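Local coordinates for protein cytosolic phospholipase A2 delta (Homo sapiens, PDB 5IZ5) that hydrolyses glycerophospholipids at the sn-2 position in a calcium-dependent manner, releasing a fatty acid, with a preference for linoleic acid, at residues Phe428-Ala433 against Ile524-Ala529. The protein carries 3 engineered substitutions. Residues are numbered along the deposited sequence; the frame is centred on the assembly and turned at random.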
loop_
_atom_site.group_PDB
_atom_site.type_symbol
_atom_site.label_atom_id
_atom_site.label_comp_id
_atom_site.label_asym_id
_atom_site.label_seq_id
_atom_site.Cartn_x
_atom_site.Cartn_y
_atom_site.Cartn_z
ATOM N N PHE B 428 -9.676 5.153 -12.910
ATOM C CA PHE B 428 -8.722 5.855 -13.771
ATOM C C PHE B 428 -7.414 5.067 -13.893
ATOM O O PHE B 428 -6.787 5.057 -14.948
ATOM C CB PHE B 428 -8.413 7.249 -13.207
ATOM C CG PHE B 428 -9.344 8.331 -13.677
ATOM C CD1 PHE B 428 -10.656 8.331 -13.243
ATOM C CD2 PHE B 428 -8.909 9.373 -14.501
ATOM C CE1 PHE B 428 -11.543 9.315 -13.639
ATOM C CE2 PHE B 428 -9.793 10.368 -14.898
ATOM C CZ PHE B 428 -11.111 10.337 -14.464
ATOM N N VAL B 429 -7.021 4.416 -12.803
ATOM C CA VAL B 429 -5.809 3.611 -12.767
ATOM C C VAL B 429 -5.863 2.482 -13.777
ATOM O O VAL B 429 -4.861 2.174 -14.411
ATOM C CB VAL B 429 -5.562 3.040 -11.358
ATOM C CG1 VAL B 429 -4.540 1.913 -11.386
ATOM C CG2 VAL B 429 -5.106 4.152 -10.429
ATOM N N ASP B 430 -7.038 1.885 -13.947
ATOM C CA ASP B 430 -7.188 0.799 -14.898
ATOM C C ASP B 430 -7.004 1.277 -16.323
ATOM O O ASP B 430 -6.347 0.594 -17.114
ATOM C CB ASP B 430 -8.538 0.106 -14.730
ATOM C CG ASP B 430 -8.691 -0.511 -13.363
ATOM O OD1 ASP B 430 -8.019 -1.523 -13.088
ATOM O OD2 ASP B 430 -9.465 0.017 -12.552
ATOM N N LEU B 431 -7.546 2.449 -16.657
ATOM C CA LEU B 431 -7.375 2.963 -18.018
ATOM C C LEU B 431 -5.932 3.393 -18.227
ATOM O O LEU B 431 -5.358 3.159 -19.285
ATOM C CB LEU B 431 -8.304 4.139 -18.302
ATOM C CG LEU B 431 -8.186 4.715 -19.716
ATOM C CD1 LEU B 431 -8.483 3.669 -20.782
ATOM C CD2 LEU B 431 -9.110 5.909 -19.877
ATOM N N TRP B 432 -5.364 4.047 -17.222
ATOM C CA TRP B 432 -3.984 4.503 -17.292
ATOM C C TRP B 432 -3.034 3.322 -17.493
ATOM O O TRP B 432 -2.076 3.420 -18.263
ATOM C CB TRP B 432 -3.638 5.302 -16.045
ATOM C CG TRP B 432 -2.195 5.627 -15.881
ATOM C CD1 TRP B 432 -1.434 5.371 -14.786
ATOM C CD2 TRP B 432 -1.334 6.271 -16.832
ATOM N NE1 TRP B 432 -0.155 5.812 -14.989
ATOM C CE2 TRP B 432 -0.063 6.369 -16.238
ATOM C CE3 TRP B 432 -1.515 6.776 -18.129
ATOM C CZ2 TRP B 432 1.024 6.958 -16.889
ATOM C CZ3 TRP B 432 -0.430 7.359 -18.780
ATOM C CH2 TRP B 432 0.823 7.444 -18.158
ATOM N N ALA B 433 -3.345 2.194 -16.857
ATOM C CA ALA B 433 -2.562 0.974 -17.040
ATOM C C ALA B 433 -2.488 0.564 -18.496
ATOM O O ALA B 433 -1.405 0.270 -19.002
ATOM C CB ALA B 433 -3.138 -0.157 -16.208
ATOM N N ILE B 524 1.949 -6.501 -15.246
ATOM C CA ILE B 524 2.741 -5.494 -14.532
ATOM C C ILE B 524 2.327 -4.043 -14.816
ATOM O O ILE B 524 2.500 -3.183 -13.951
ATOM C CB ILE B 524 4.275 -5.662 -14.728
ATOM C CG1 ILE B 524 5.019 -4.763 -13.728
ATOM C CG2 ILE B 524 4.693 -5.351 -16.156
ATOM C CD1 ILE B 524 6.031 -5.474 -12.874
ATOM N N CYS B 525 1.754 -3.779 -15.987
ATOM C CA CYS B 525 1.256 -2.436 -16.297
ATOM C C CYS B 525 0.247 -1.928 -15.262
ATOM O O CYS B 525 0.145 -0.723 -15.056
ATOM C CB CYS B 525 0.646 -2.366 -17.702
ATOM S SG CYS B 525 -0.799 -3.416 -17.991
ATOM N N PHE B 526 -0.477 -2.836 -14.606
ATOM C CA PHE B 526 -1.437 -2.450 -13.572
ATOM C C PHE B 526 -0.746 -1.992 -12.304
ATOM O O PHE B 526 -1.262 -1.126 -11.607
ATOM C CB PHE B 526 -2.450 -3.571 -13.289
ATOM C CG PHE B 526 -3.389 -3.803 -14.426
ATOM C CD1 PHE B 526 -4.545 -3.042 -14.563
ATOM C CD2 PHE B 526 -3.090 -4.744 -15.401
ATOM C CE1 PHE B 526 -5.394 -3.233 -15.642
ATOM C CE2 PHE B 526 -3.935 -4.944 -16.477
ATOM C CZ PHE B 526 -5.084 -4.186 -16.600
ATOM N N LEU B 527 0.410 -2.566 -11.996
ATOM C CA LEU B 527 1.201 -2.078 -10.882
ATOM C C LEU B 527 1.921 -0.783 -11.262
ATOM O O LEU B 527 1.977 0.145 -10.466
ATOM C CB LEU B 527 2.202 -3.131 -10.410
ATOM C CG LEU B 527 1.604 -4.420 -9.844
ATOM C CD1 LEU B 527 2.712 -5.266 -9.244
ATOM C CD2 LEU B 527 0.533 -4.154 -8.795
ATOM N N GLU B 528 2.462 -0.725 -12.472
ATOM C CA GLU B 528 3.070 0.506 -12.966
ATOM C C GLU B 528 2.092 1.676 -12.898
ATOM O O GLU B 528 2.484 2.797 -12.569
ATOM C CB GLU B 528 3.577 0.324 -14.395
ATOM C CG GLU B 528 4.833 -0.521 -14.465
ATOM C CD GLU B 528 5.211 -0.877 -15.884
ATOM O OE1 GLU B 528 4.484 -1.667 -16.522
ATOM O OE2 GLU B 528 6.236 -0.359 -16.369
ATOM N N ALA B 529 0.820 1.404 -13.184
ATOM C CA ALA B 529 -0.220 2.429 -13.127
ATOM C C ALA B 529 -0.419 2.979 -11.716
ATOM O O ALA B 529 -0.591 4.181 -11.568
ATOM C CB ALA B 529 -1.529 1.889 -13.664
#
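Ala433 and Ala529 meet methyl to methyl where two helices of the catalytic domain cross, Ala433 CB lying 3.6 Å from Ala529 CB. With side chains this small, the axes of segments 428-433 and 524-529 approach to 8.2 Å, their N-to-C directions 123° apart, and each methyl is a bump set into the opposite helix. That of Ala529 packs into a hollow lined by Val429 CG1, Trp432 CD1 and the Ala433 methyl, with Val429 O 3.4 Å from Ala529 CB. That of Ala433 sits against the Cys525 carbonyl and one face of the Phe526 ring, a CH-pi contact with CB 4.0 Å from the ring centroid. A chi1 of -69° sets Phe526 CG anti to its carbonyl carbon, and from there the ring extends toward helix 428-441. Asp430 OD1 approaches this ring obliquely, 4.0 Å from Phe526 CE1, and accepts a hydrogen bond from Gln604 NE2, as OD2 does from Thr427 N. An alanine in place of Phe526 would probably open a gap beside the Ala433 methyl and leave the Asp430 carboxylate without its aromatic neighbour. The Trp432 indole turns its edge to the Ala529 carbonyl, CD1 3.5 Å from O, and lies about 7 Å from the side chain of Asp651, probably the proton acceptor, placing the contact near the catalytic site. Apolar and CH-pi contacts thus hold the interface, while Asp430 and Trp432 NE1 (to Ser532 OG) are satisfied outside it.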